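Local coordinates for protein probable zinc protease PqqL (Escherichia coli, PDB 6OFT) that probably cleaves peptide bonds in the periplasm as a zinc-dependent endopeptidase of the M16 family, this construct being the first half of the whole protein, at residues Leu43-Asp47 and Asn48-Val52; Ala53-Val56 and Glu57-Phe61; Arg135-Ile138 and Thr139-Arg143; Ile172-Met175 and Asp176-Ala179; Gln185-Gln188 and Phe189-Trp193. All blocks are in the same frame, centred on the assembly; numbering follows the deposited sequence.

Interaction 1. Residues Leu43-Asp47 and Asn48-Val52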
loop_
_atom_site.group_PDB
_atom_site.type_symbol
_atom_site.label_atom_id
_atom_site.label_comp_id
_atom_site.label_asym_id
_atom_site.label_seq_id
_atom_site.Cartn_x
_atom_site.Cartn_y
_atom_site.Cartn_z
ATOM N N LEU A 43 7.526 6.830 -10.407
ATOM C CA LEU A 43 8.212 5.822 -11.243
ATOM C C LEU A 43 8.502 6.322 -12.662
ATOM O O LEU A 43 9.560 6.029 -13.213
ATOM C CB LEU A 43 7.452 4.479 -11.323
ATOM C CG LEU A 43 7.277 3.630 -10.054
ATOM C CD1 LEU A 43 6.407 2.444 -10.325
ATOM C CD2 LEU A 43 8.585 3.168 -9.484
ATOM N N GLN A 44 7.558 7.081 -13.243
ATOM C CA GLN A 44 7.634 7.565 -14.627
ATOM C C GLN A 44 8.555 8.746 -14.865
ATOM O O GLN A 44 8.787 9.090 -16.027
ATOM C CB GLN A 44 6.237 7.881 -15.158
ATOM C CG GLN A 44 5.277 6.697 -15.101
ATOM C CD GLN A 44 5.745 5.466 -15.849
ATOM O OE1 GLN A 44 6.330 5.539 -16.931
ATOM N NE2 GLN A 44 5.477 4.299 -15.281
ATOM N N GLU A 45 9.088 9.361 -13.794
ATOM C CA GLU A 45 9.987 10.511 -13.891
ATOM C C GLU A 45 11.284 10.162 -14.619
ATOM O O GLU A 45 11.873 9.103 -14.376
ATOM C CB GLU A 45 10.345 11.032 -12.494
ATOM C CG GLU A 45 9.196 11.640 -11.702
ATOM C CD GLU A 45 9.522 11.918 -10.246
ATOM O OE1 GLU A 45 10.552 11.412 -9.744
ATOM O OE2 GLU A 45 8.743 12.657 -9.604
ATOM N N GLU A 46 11.754 11.081 -15.483
ATOM C CA GLU A 46 13.040 10.933 -16.170
ATOM C C GLU A 46 14.141 11.271 -15.154
ATOM O O GLU A 46 13.836 11.831 -14.094
ATOM C CB GLU A 46 13.113 11.857 -17.405
ATOM C CG GLU A 46 12.177 11.470 -18.548
ATOM C CD GLU A 46 12.245 10.042 -19.066
ATOM O OE1 GLU A 46 13.351 9.455 -19.101
ATOM O OE2 GLU A 46 11.176 9.511 -19.446
ATOM N N ASP A 47 15.416 10.930 -15.458
ATOM C CA ASP A 47 16.570 11.189 -14.577
ATOM C C ASP A 47 16.714 12.661 -14.131
ATOM O O ASP A 47 17.240 12.932 -13.054
ATOM C CB ASP A 47 17.877 10.682 -15.227
ATOM C CG ASP A 47 18.005 9.163 -15.327
ATOM O OD1 ASP A 47 17.087 8.447 -14.845
ATOM O OD2 ASP A 47 19.023 8.688 -15.882
ATOM N N ASN A 48 16.216 13.600 -14.940
ATOM C CA ASN A 48 16.264 15.027 -14.637
ATOM C C ASN A 48 14.925 15.547 -14.058
ATOM O O ASN A 48 14.713 16.760 -14.003
ATOM C CB ASN A 48 16.678 15.806 -15.898
ATOM C CG ASN A 48 15.634 15.816 -16.994
ATOM O OD1 ASN A 48 14.910 14.842 -17.220
ATOM N ND2 ASN A 48 15.541 16.927 -17.705
ATOM N N GLU A 49 14.031 14.627 -13.625
ATOM C CA GLU A 49 12.706 14.958 -13.085
ATOM C C GLU A 49 12.448 14.399 -11.685
ATOM O O GLU A 49 11.286 14.254 -11.307
ATOM C CB GLU A 49 11.602 14.438 -14.028
ATOM C CG GLU A 49 11.508 15.121 -15.384
ATOM C CD GLU A 49 10.449 14.534 -16.302
ATOM O OE1 GLU A 49 10.226 13.303 -16.265
ATOM O OE2 GLU A 49 9.843 15.308 -17.072
ATOM N N LEU A 50 13.492 14.082 -10.917
ATOM C CA LEU A 50 13.341 13.457 -9.592
ATOM C C LEU A 50 12.616 14.349 -8.559
ATOM O O LEU A 50 13.186 15.311 -8.036
ATOM C CB LEU A 50 14.684 12.929 -9.063
ATOM C CG LEU A 50 15.472 12.045 -10.056
ATOM C CD1 LEU A 50 16.824 11.669 -9.511
ATOM C CD2 LEU A 50 14.681 10.830 -10.499
ATOM N N GLY A 51 11.357 13.981 -8.285
ATOM C CA GLY A 51 10.460 14.685 -7.364
ATOM C C GLY A 51 9.473 15.613 -8.053
ATOM O O GLY A 51 8.751 16.366 -7.390
ATOM N N VAL A 52 9.433 15.560 -9.392
ATOM C CA VAL A 52 8.562 16.404 -10.220
ATOM C C VAL A 52 7.090 15.953 -10.114
ATOM O O VAL A 52 6.219 16.823 -10.066
ATOM C CB VAL A 52 9.088 16.541 -11.681
ATOM C CG1 VAL A 52 8.031 17.059 -12.638
ATOM C CG2 VAL A 52 10.315 17.448 -11.716
HETATM O O HOH W 1 8.180 11.709 -17.122
HETATM O O HOH W 2 16.319 14.970 -11.268
#
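E45 and E49 brace two successive beta turns, a type I turn from E46 to E49 and a type II turn from E49 to V52, in the loop that leads into helix 52-59 with its predicted zinc-binding histidines. E45 sends its carboxylate to the start of that helix: G51 N, at the N-cap position, bonds to E45 OE1 at 3.1 Å, nearly straight at 172° but from above the carboxylate plane, while E45 OE2 takes the A53 N-H. A glutamate suits this place because its acid spans amides at the helix start and would probably be stabilised by the partial positive charge there. An alanine here would probably leave the G51 and A53 amides without this acceptor and loosen the helix start. G51, with phi 99°, adopts a backbone in which a CB would jam against the preceding carbonyl. In the type I turn E49 N returns to E46 O at 2.8 Å. E49 OE1 is gripped twice: a water bridges it to Q44 O, and E46 N meets its anti side at 2.8 Å, only 18° out of the carboxylate plane. Further out, D47 is held by R169, and the other oxygen of E49, OE2, pairs with R192 NH2 of helix 183-193.

Interaction 2. Residues Ala53-Val56 and Glu57-Phe61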
loop_
_atom_site.group_PDB
_atom_site.type_symbol
_atom_site.label_atom_id
_atom_site.label_comp_id
_atom_site.label_asym_id
_atom_site.label_seq_id
_atom_site.Cartn_x
_atom_site.Cartn_y
_atom_site.Cartn_z
ATOM N N ALA A 53 6.806 14.634 -10.022
ATOM C CA ALA A 53 5.419 14.178 -9.847
ATOM C C ALA A 53 4.813 14.790 -8.569
ATOM O O ALA A 53 3.680 15.268 -8.599
ATOM C CB ALA A 53 5.347 12.655 -9.784
ATOM N N HIS A 54 5.607 14.818 -7.475
ATOM C CA HIS A 54 5.224 15.351 -6.159
ATOM C C HIS A 54 5.135 16.885 -6.200
ATOM O O HIS A 54 4.236 17.463 -5.585
ATOM C CB HIS A 54 6.189 14.813 -5.081
ATOM C CG HIS A 54 6.010 15.388 -3.708
ATOM N ND1 HIS A 54 7.002 16.143 -3.112
ATOM C CD2 HIS A 54 4.968 15.286 -2.852
ATOM C CE1 HIS A 54 6.531 16.490 -1.925
ATOM N NE2 HIS A 54 5.308 16.007 -1.727
ATOM N N PHE A 55 6.064 17.541 -6.925
ATOM C CA PHE A 55 6.075 19.001 -7.094
ATOM C C PHE A 55 4.803 19.426 -7.871
ATOM O O PHE A 55 4.116 20.352 -7.430
ATOM C CB PHE A 55 7.362 19.482 -7.801
ATOM C CG PHE A 55 7.798 20.922 -7.570
ATOM C CD1 PHE A 55 6.870 21.963 -7.578
ATOM C CD2 PHE A 55 9.143 21.243 -7.419
ATOM C CE1 PHE A 55 7.273 23.289 -7.373
ATOM C CE2 PHE A 55 9.550 22.572 -7.225
ATOM C CZ PHE A 55 8.616 23.587 -7.214
ATOM N N VAL A 56 4.449 18.699 -8.965
ATOM C CA VAL A 56 3.230 18.955 -9.766
ATOM C C VAL A 56 1.967 18.917 -8.866
ATOM O O VAL A 56 1.122 19.802 -8.972
ATOM C CB VAL A 56 3.105 18.013 -11.015
ATOM C CG1 VAL A 56 1.683 17.996 -11.583
ATOM C CG2 VAL A 56 4.100 18.402 -12.100
ATOM N N GLU A 57 1.878 17.901 -7.970
ATOM C CA GLU A 57 0.786 17.691 -7.013
ATOM C C GLU A 57 0.555 18.932 -6.130
ATOM O O GLU A 57 -0.569 19.402 -6.022
ATOM C CB GLU A 57 1.076 16.442 -6.169
ATOM C CG GLU A 57 -0.009 16.088 -5.161
ATOM C CD GLU A 57 0.546 15.973 -3.756
ATOM O OE1 GLU A 57 0.182 16.806 -2.901
ATOM O OE2 GLU A 57 1.376 15.071 -3.520
ATOM N N HIS A 58 1.634 19.479 -5.555
ATOM C CA HIS A 58 1.611 20.707 -4.759
ATOM C C HIS A 58 1.138 21.914 -5.599
ATOM O O HIS A 58 0.377 22.749 -5.107
ATOM C CB HIS A 58 3.017 20.981 -4.186
ATOM C CG HIS A 58 3.297 20.232 -2.922
ATOM N ND1 HIS A 58 3.421 20.888 -1.717
ATOM C CD2 HIS A 58 3.444 18.903 -2.710
ATOM C CE1 HIS A 58 3.646 19.948 -0.815
ATOM N NE2 HIS A 58 3.666 18.739 -1.362
ATOM N N MET A 59 1.538 21.968 -6.872
ATOM C CA MET A 59 1.182 23.078 -7.762
ATOM C C MET A 59 -0.309 23.147 -8.108
ATOM O O MET A 59 -0.750 24.181 -8.610
ATOM C CB MET A 59 2.043 23.083 -9.041
ATOM C CG MET A 59 3.515 23.468 -8.833
ATOM S SD MET A 59 3.851 24.949 -7.836
ATOM C CE MET A 59 2.837 26.212 -8.724
ATOM N N MET A 60 -1.097 22.088 -7.807
ATOM C CA MET A 60 -2.541 22.096 -8.091
ATOM C C MET A 60 -3.286 23.054 -7.163
ATOM O O MET A 60 -4.327 23.607 -7.529
ATOM C CB MET A 60 -3.143 20.675 -8.012
ATOM C CG MET A 60 -2.655 19.727 -9.110
ATOM S SD MET A 60 -2.813 20.320 -10.816
ATOM C CE MET A 60 -1.120 20.740 -11.145
ATOM N N PHE A 61 -2.711 23.297 -5.989
ATOM C CA PHE A 61 -3.280 24.178 -4.975
ATOM C C PHE A 61 -2.702 25.589 -5.052
ATOM O O PHE A 61 -2.971 26.395 -4.160
ATOM C CB PHE A 61 -3.062 23.562 -3.574
ATOM C CG PHE A 61 -3.631 22.165 -3.465
ATOM C CD1 PHE A 61 -4.976 21.965 -3.168
ATOM C CD2 PHE A 61 -2.829 21.051 -3.685
ATOM C CE1 PHE A 61 -5.500 20.674 -3.074
ATOM C CE2 PHE A 61 -3.364 19.764 -3.618
ATOM C CZ PHE A 61 -4.694 19.585 -3.308
#
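H54 and H58, one helical turn apart on helix 52-59, bring their imidazoles together in an offset edge-to-face pair, centroids 4.7 Å apart and planes at 75°. With E57 they form the HxxEH signature of M16 peptidases, the inverse of the thermolysin HExxH motif. H58 CD2 lies over one face of the H54 ring, and the two NE2 atoms, H54 NE2 and H58 NE2, come within 3.2 Å, consistent with both reaching for one metal ion. This is the more open side of the helix, both histidines being partly exposed. F55, V56, M59 and M60, by contrast, are buried. There M59 SD lies in the plane of the F55 ring, 3.8 Å from F55 CE1, a Met-aromatic contact at the edge; chi1 (-70°) and the bend at chi2 place SD there. M60 CE curls back to V56 CG1 at 3.9 Å, and flexible thioethers suit such close fitting beside aromatic and branched neighbours. L186 and Y190 of helix 183-193 and V131 of helix 128-144 help to cover this apolar side. An alanine in place of H54 would probably cost the site one predicted zinc ligand and leave H58 without its ring partner. E57, the predicted proton acceptor, is positioned by T91 through OE2. With H58 ND1 bonded to E134, the third predicted ligand, NE2 is probably the nitrogen left to meet a zinc ion.

Interaction 3. Residues Arg135-Ile138 and Thr139-Arg143; sequences RGVI and TEEWR
T139 bonds twice to R135 O, through its backbone N and its hydroxyl, so this one carbonyl accepts two hydrogen bonds. T139 OG1 stands 2.8 Å from R135 O and comes from above the carbonyl plane, whereas T139 N, at 3.1 Å, lies much nearer to that plane. The hydroxyl reaches back because OG1 sits anti to its own carbonyl carbon (chi1 -53°), the usual way for a threonine within a helix to satisfy its OH. The next carbonyls are each met by the amide four residues on: G136 O by E140 N, V137 O by E141 N at 3.0 Å and I138 O by W142 N at 2.9 Å. E141 runs extended alongside V137, its OE1 3.5 Å from V137 CG1. The R135 guanidinium is satisfied elsewhere, by D132 and by the carbonyls of V178 and V181. Helix 128-144, which also carries the predicted zinc ligand E134, packs against two others: I138 on F55 of helix 52-59 and V178 of helix 175-180, T139 and W142 on M175 of the latter.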
loop_
_atom_site.group_PDB
_atom_site.type_symbol
_atom_site.label_atom_id
_atom_site.label_comp_id
_atom_site.label_asym_id
_atom_site.label_seq_id
_atom_site.Cartn_x
_atom_site.Cartn_y
_atom_site.Cartn_z
ATOM N N ARG A 135 9.085 25.630 -3.747
ATOM C CA ARG A 135 10.427 25.033 -3.585
ATOM C C ARG A 135 10.794 24.967 -2.091
ATOM O O ARG A 135 11.161 23.899 -1.601
ATOM C CB ARG A 135 11.501 25.801 -4.357
ATOM C CG ARG A 135 11.157 26.103 -5.800
ATOM C CD ARG A 135 12.254 26.932 -6.433
ATOM N NE ARG A 135 11.920 27.337 -7.795
ATOM C CZ ARG A 135 12.057 26.564 -8.869
ATOM N NH1 ARG A 135 12.511 25.322 -8.750
ATOM N NH2 ARG A 135 11.727 27.024 -10.069
ATOM N N GLY A 136 10.596 26.082 -1.379
ATOM C CA GLY A 136 10.833 26.186 0.059
ATOM C C GLY A 136 9.984 25.238 0.882
ATOM O O GLY A 136 10.480 24.642 1.841
ATOM N N VAL A 137 8.704 25.070 0.481
ATOM C CA VAL A 137 7.700 24.187 1.096
ATOM C C VAL A 137 8.164 22.736 1.061
ATOM O O VAL A 137 8.226 22.084 2.110
ATOM C CB VAL A 137 6.290 24.371 0.442
ATOM C CG1 VAL A 137 5.304 23.268 0.853
ATOM C CG2 VAL A 137 5.720 25.739 0.758
ATOM N N ILE A 138 8.500 22.240 -0.145
ATOM C CA ILE A 138 8.942 20.864 -0.381
ATOM C C ILE A 138 10.259 20.575 0.356
ATOM O O ILE A 138 10.365 19.521 0.985
ATOM C CB ILE A 138 8.966 20.532 -1.906
ATOM C CG1 ILE A 138 7.525 20.637 -2.484
ATOM C CG2 ILE A 138 9.573 19.134 -2.186
ATOM C CD1 ILE A 138 7.425 20.862 -3.979
ATOM N N THR A 139 11.218 21.520 0.330
ATOM C CA THR A 139 12.510 21.427 1.027
ATOM C C THR A 139 12.285 21.241 2.540
ATOM O O THR A 139 12.918 20.364 3.138
ATOM C CB THR A 139 13.414 22.640 0.677
ATOM O OG1 THR A 139 13.530 22.761 -0.745
ATOM C CG2 THR A 139 14.820 22.544 1.296
ATOM N N GLU A 140 11.335 22.014 3.134
ATOM C CA GLU A 140 11.000 21.924 4.557
ATOM C C GLU A 140 10.319 20.602 4.918
ATOM O O GLU A 140 10.658 19.997 5.941
ATOM C CB GLU A 140 10.189 23.141 5.023
ATOM C CG GLU A 140 11.083 24.336 5.293
ATOM C CD GLU A 140 10.394 25.578 5.817
ATOM O OE1 GLU A 140 10.551 25.887 7.022
ATOM O OE2 GLU A 140 9.710 26.253 5.015
ATOM N N GLU A 141 9.390 20.136 4.062
ATOM C CA GLU A 141 8.682 18.871 4.256
ATOM C C GLU A 141 9.643 17.683 4.179
ATOM O O GLU A 141 9.512 16.747 4.964
ATOM C CB GLU A 141 7.536 18.725 3.251
ATOM C CG GLU A 141 6.397 19.694 3.522
ATOM C CD GLU A 141 5.310 19.747 2.469
ATOM O OE1 GLU A 141 4.294 20.439 2.711
ATOM O OE2 GLU A 141 5.470 19.105 1.405
ATOM N N TRP A 142 10.633 17.750 3.270
ATOM C CA TRP A 142 11.671 16.737 3.103
ATOM C C TRP A 142 12.423 16.518 4.428
ATOM O O TRP A 142 12.555 15.373 4.865
ATOM C CB TRP A 142 12.634 17.159 1.983
ATOM C CG TRP A 142 13.917 16.379 1.911
ATOM C CD1 TRP A 142 14.085 15.120 1.416
ATOM C CD2 TRP A 142 15.219 16.835 2.302
ATOM N NE1 TRP A 142 15.408 14.752 1.495
ATOM C CE2 TRP A 142 16.131 15.793 2.021
ATOM C CE3 TRP A 142 15.707 18.029 2.868
ATOM C CZ2 TRP A 142 17.503 15.901 2.294
ATOM C CZ3 TRP A 142 17.068 18.140 3.132
ATOM C CH2 TRP A 142 17.949 17.087 2.840
ATOM N N ARG A 143 12.858 17.615 5.081
ATOM C CA ARG A 143 13.558 17.582 6.363
ATOM C C ARG A 143 12.650 17.094 7.520
ATOM O O ARG A 143 13.078 16.242 8.305
ATOM C CB ARG A 143 14.204 18.958 6.672
ATOM C CG ARG A 143 14.792 19.127 8.092
ATOM C CD ARG A 143 15.867 18.099 8.458
ATOM N NE ARG A 143 16.339 18.249 9.838
ATOM C CZ ARG A 143 16.177 17.339 10.796
ATOM N NH1 ARG A 143 15.552 16.195 10.540
ATOM N NH2 ARG A 143 16.645 17.564 12.017
#

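Interaction 4. Residues Ile172-Met175 and Asp176-Ala179; sequences IGLM and DTVA
M175 and V178 lie side by side and point the same way across the first turn of helix 175-180, whose N-cap position is held by L174. The contact between their ends is light: M175 CE stands 4.0 Å from V178 CG2. The methionine reaches it by bending at chi2 (-55°) and chi3, so that its terminal methyl turns toward V178. V178 also sets CG2 against L174 O at 3.5 Å, its branched CB placing a methyl against the backbone of the turn. On another side of the turn T177 OG1 approaches L174 CB at 3.8 Å, a van der Waals contact. G173 precedes the helix with a positive phi of 70°, which glycine adopts easily. Around this turn, M175 and V178 meet W142 and I138 of helix 128-144, while I172 touches H54, a predicted zinc ligand. L174 O begins the helical bonding, accepting V178 N at 3.1 Å within its carbonyl plane and, weakly, T177 N; one residue on, A179 N bonds to M175 O at 2.9 Å.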
loop_
_atom_site.group_PDB
_atom_site.type_symbol
_atom_site.label_atom_id
_atom_site.label_comp_id
_atom_site.label_asym_id
_atom_site.label_seq_id
_atom_site.Cartn_x
_atom_site.Cartn_y
_atom_site.Cartn_z
ATOM N N ILE A 172 9.627 11.981 -2.912
ATOM C CA ILE A 172 10.152 13.316 -2.568
ATOM C C ILE A 172 11.205 13.825 -3.602
ATOM O O ILE A 172 11.351 15.037 -3.774
ATOM C CB ILE A 172 10.683 13.392 -1.096
ATOM C CG1 ILE A 172 10.961 14.848 -0.639
ATOM C CG2 ILE A 172 11.924 12.501 -0.873
ATOM C CD1 ILE A 172 9.692 15.744 -0.326
ATOM N N GLY A 173 11.906 12.894 -4.257
ATOM C CA GLY A 173 12.935 13.201 -5.241
ATOM C C GLY A 173 14.193 13.805 -4.638
ATOM O O GLY A 173 14.574 13.461 -3.514
ATOM N N LEU A 174 14.846 14.710 -5.395
ATOM C CA LEU A 174 16.095 15.376 -4.993
ATOM C C LEU A 174 15.849 16.844 -4.738
ATOM O O LEU A 174 15.167 17.483 -5.535
ATOM C CB LEU A 174 17.178 15.254 -6.079
ATOM C CG LEU A 174 17.632 13.882 -6.587
ATOM C CD1 LEU A 174 18.889 14.045 -7.447
ATOM C CD2 LEU A 174 17.954 12.905 -5.440
ATOM N N MET A 175 16.443 17.402 -3.665
ATOM C CA MET A 175 16.268 18.822 -3.330
ATOM C C MET A 175 16.894 19.736 -4.355
ATOM O O MET A 175 16.426 20.856 -4.525
ATOM C CB MET A 175 16.739 19.153 -1.905
ATOM C CG MET A 175 15.916 18.472 -0.816
ATOM S SD MET A 175 14.133 18.796 -0.920
ATOM C CE MET A 175 13.546 17.281 -1.687
ATOM N N ASP A 176 17.910 19.236 -5.074
ATOM C CA ASP A 176 18.589 19.955 -6.140
ATOM C C ASP A 176 17.683 20.067 -7.372
ATOM O O ASP A 176 17.742 21.071 -8.078
ATOM C CB ASP A 176 19.963 19.328 -6.439
ATOM C CG ASP A 176 20.906 19.385 -5.238
ATOM O OD1 ASP A 176 20.875 18.441 -4.412
ATOM O OD2 ASP A 176 21.659 20.377 -5.117
ATOM N N THR A 177 16.785 19.079 -7.585
ATOM C CA THR A 177 15.798 19.149 -8.675
ATOM C C THR A 177 14.688 20.139 -8.251
ATOM O O THR A 177 14.292 20.994 -9.043
ATOM C CB THR A 177 15.270 17.756 -9.020
ATOM O OG1 THR A 177 16.376 16.940 -9.407
ATOM C CG2 THR A 177 14.225 17.785 -10.145
ATOM N N VAL A 178 14.240 20.047 -6.979
ATOM C CA VAL A 178 13.221 20.914 -6.357
ATOM C C VAL A 178 13.636 22.407 -6.454
ATOM O O VAL A 178 12.799 23.262 -6.769
ATOM C CB VAL A 178 12.897 20.425 -4.907
ATOM C CG1 VAL A 178 12.098 21.452 -4.098
ATOM C CG2 VAL A 178 12.168 19.085 -4.938
ATOM N N ALA A 179 14.943 22.693 -6.266
ATOM C CA ALA A 179 15.505 24.045 -6.315
ATOM C C ALA A 179 15.651 24.636 -7.726
ATOM O O ALA A 179 15.522 25.850 -7.870
ATOM C CB ALA A 179 16.861 24.066 -5.610
#

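Interaction 5. Residues Gln185-Gln188 and Phe189-Trp193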
loop_
_atom_site.group_PDB
_atom_site.type_symbol
_atom_site.label_atom_id
_atom_site.label_comp_id
_atom_site.label_asym_id
_atom_site.label_seq_id
_atom_site.Cartn_x
_atom_site.Cartn_y
_atom_site.Cartn_z
ATOM N N GLN A 185 9.334 23.055 -17.216
ATOM C CA GLN A 185 9.612 21.624 -17.012
ATOM C C GLN A 185 8.491 20.935 -16.198
ATOM O O GLN A 185 8.126 19.791 -16.486
ATOM C CB GLN A 185 10.978 21.413 -16.355
ATOM C CG GLN A 185 12.151 21.622 -17.314
ATOM C CD GLN A 185 13.500 21.692 -16.626
ATOM O OE1 GLN A 185 13.652 22.200 -15.504
ATOM N NE2 GLN A 185 14.523 21.197 -17.303
ATOM N N LEU A 186 7.938 21.637 -15.197
ATOM C CA LEU A 186 6.821 21.122 -14.386
ATOM C C LEU A 186 5.585 20.984 -15.266
ATOM O O LEU A 186 4.882 19.979 -15.178
ATOM C CB LEU A 186 6.510 22.064 -13.212
ATOM C CG LEU A 186 7.565 22.195 -12.136
ATOM C CD1 LEU A 186 7.184 23.296 -11.179
ATOM C CD2 LEU A 186 7.755 20.874 -11.370
ATOM N N ARG A 187 5.360 21.984 -16.148
ATOM C CA ARG A 187 4.259 22.051 -17.111
ATOM C C ARG A 187 4.382 20.896 -18.097
ATOM O O ARG A 187 3.375 20.301 -18.448
ATOM C CB ARG A 187 4.320 23.391 -17.877
ATOM C CG ARG A 187 2.998 23.872 -18.467
ATOM C CD ARG A 187 3.144 25.168 -19.275
ATOM N NE ARG A 187 4.026 26.148 -18.625
ATOM C CZ ARG A 187 3.618 27.109 -17.801
ATOM N NH1 ARG A 187 2.326 27.264 -17.538
ATOM N NH2 ARG A 187 4.497 27.936 -17.247
ATOM N N GLN A 188 5.615 20.585 -18.550
ATOM C CA GLN A 188 5.881 19.498 -19.495
ATOM C C GLN A 188 5.454 18.129 -18.922
ATOM O O GLN A 188 4.767 17.375 -19.616
ATOM C CB GLN A 188 7.365 19.516 -19.896
ATOM C CG GLN A 188 7.764 18.540 -20.999
ATOM C CD GLN A 188 9.170 18.777 -21.541
ATOM O OE1 GLN A 188 9.497 18.366 -22.661
ATOM N NE2 GLN A 188 10.037 19.441 -20.773
ATOM N N PHE A 189 5.834 17.821 -17.662
ATOM C CA PHE A 189 5.451 16.560 -17.003
ATOM C C PHE A 189 3.926 16.501 -16.880
ATOM O O PHE A 189 3.320 15.498 -17.243
ATOM C CB PHE A 189 6.105 16.454 -15.610
ATOM C CG PHE A 189 5.846 15.163 -14.865
ATOM C CD1 PHE A 189 6.758 14.115 -14.918
ATOM C CD2 PHE A 189 4.700 15.006 -14.084
ATOM C CE1 PHE A 189 6.523 12.923 -14.221
ATOM C CE2 PHE A 189 4.466 13.816 -13.389
ATOM C CZ PHE A 189 5.379 12.784 -13.457
ATOM N N TYR A 190 3.318 17.591 -16.393
ATOM C CA TYR A 190 1.874 17.750 -16.242
ATOM C C TYR A 190 1.117 17.471 -17.537
ATOM O O TYR A 190 0.175 16.680 -17.521
ATOM C CB TYR A 190 1.574 19.163 -15.738
ATOM C CG TYR A 190 0.110 19.524 -15.615
ATOM C CD1 TYR A 190 -0.677 18.986 -14.601
ATOM C CD2 TYR A 190 -0.455 20.504 -16.430
ATOM C CE1 TYR A 190 -2.003 19.379 -14.431
ATOM C CE2 TYR A 190 -1.775 20.915 -16.258
ATOM C CZ TYR A 190 -2.543 20.354 -15.252
ATOM O OH TYR A 190 -3.848 20.750 -15.077
ATOM N N GLN A 191 1.517 18.103 -18.657
ATOM C CA GLN A 191 0.831 17.902 -19.938
ATOM C C GLN A 191 1.108 16.507 -20.543
ATOM O O GLN A 191 0.256 15.977 -21.251
ATOM C CB GLN A 191 1.120 19.047 -20.920
ATOM C CG GLN A 191 0.647 20.403 -20.381
ATOM C CD GLN A 191 0.654 21.540 -21.375
ATOM O OE1 GLN A 191 -0.344 22.249 -21.531
ATOM N NE2 GLN A 191 1.774 21.766 -22.050
ATOM N N ARG A 192 2.241 15.885 -20.186
ATOM C CA ARG A 192 2.614 14.538 -20.626
ATOM C C ARG A 192 1.715 13.466 -19.993
ATOM O O ARG A 192 1.296 12.536 -20.684
ATOM C CB ARG A 192 4.094 14.248 -20.260
ATOM C CG ARG A 192 4.622 12.869 -20.699
ATOM C CD ARG A 192 6.072 12.876 -21.192
ATOM N NE ARG A 192 6.999 13.450 -20.216
ATOM C CZ ARG A 192 7.721 14.545 -20.422
ATOM N NH1 ARG A 192 7.660 15.179 -21.585
ATOM N NH2 ARG A 192 8.520 15.004 -19.473
ATOM N N TRP A 193 1.449 13.582 -18.673
ATOM C CA TRP A 193 0.734 12.563 -17.911
ATOM C C TRP A 193 -0.696 12.909 -17.514
ATOM O O TRP A 193 -1.484 11.986 -17.284
ATOM C CB TRP A 193 1.561 12.188 -16.666
ATOM C CG TRP A 193 2.940 11.699 -17.012
ATOM C CD1 TRP A 193 4.111 12.385 -16.874
ATOM C CD2 TRP A 193 3.274 10.458 -17.654
ATOM N NE1 TRP A 193 5.162 11.631 -17.346
ATOM C CE2 TRP A 193 4.680 10.437 -17.819
ATOM C CE3 TRP A 193 2.524 9.343 -18.080
ATOM C CZ2 TRP A 193 5.351 9.351 -18.403
ATOM C CZ3 TRP A 193 3.196 8.257 -18.627
ATOM C CH2 TRP A 193 4.591 8.268 -18.783
#
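Q188 O accepts R192 N at 3.0 Å, the last of four successive i to i+4 bonds that join 185-188 to 189-193 in one regular helix; among the others, Q191 N meets R187 O at 2.9 Å. The side chains of Q188 and R192, a turn apart, cross. Q188 stays extended from a CG anti to its backbone N (chi1 -173°), and R192 bends at chi2 and chi3, bringing NH1 to 3.4 Å from Q188 CG and turning one face of its guanidinium to Q188 O. Helix 183-193 lies against the helix of the predicted zinc site, 52-59, where L186 packs on V52 and F55, and F189 on V52 and A53; the large apolar L186 and F189 suit that buried side. F189 also receives W193 CD1 over the centre of its ring, 3.5 Å above the plane. The charge of R192 is answered by E49, and Y190 OH is bonded to W120 and A124. Q191 instead stays extended on the exposed side, its CG 3.3 Å from R187 O.

Overall arrangement
Interaction 2 is the buried centre of the group, and each of the other four touches it. Interaction 1 precedes it in the chain and holds the start of its helix through the hydrogen bond from A53 N to E45 OE2; interaction 5 covers its apolar side, and meets interaction 1 in the E49-R192 salt bridge. Interactions 3 and 4 are surface contacts, about 9 Å apart between centres, joined by R135 and V178. The chemistry of the five follows their places: carboxylates gripping amides in the loop of interaction 1, imidazoles and thioethers in interaction 2, a carbonyl that accepts two hydrogen bonds in interaction 3, light apolar contact in interaction 4, and polar chains outside with aromatics inside in interaction 5.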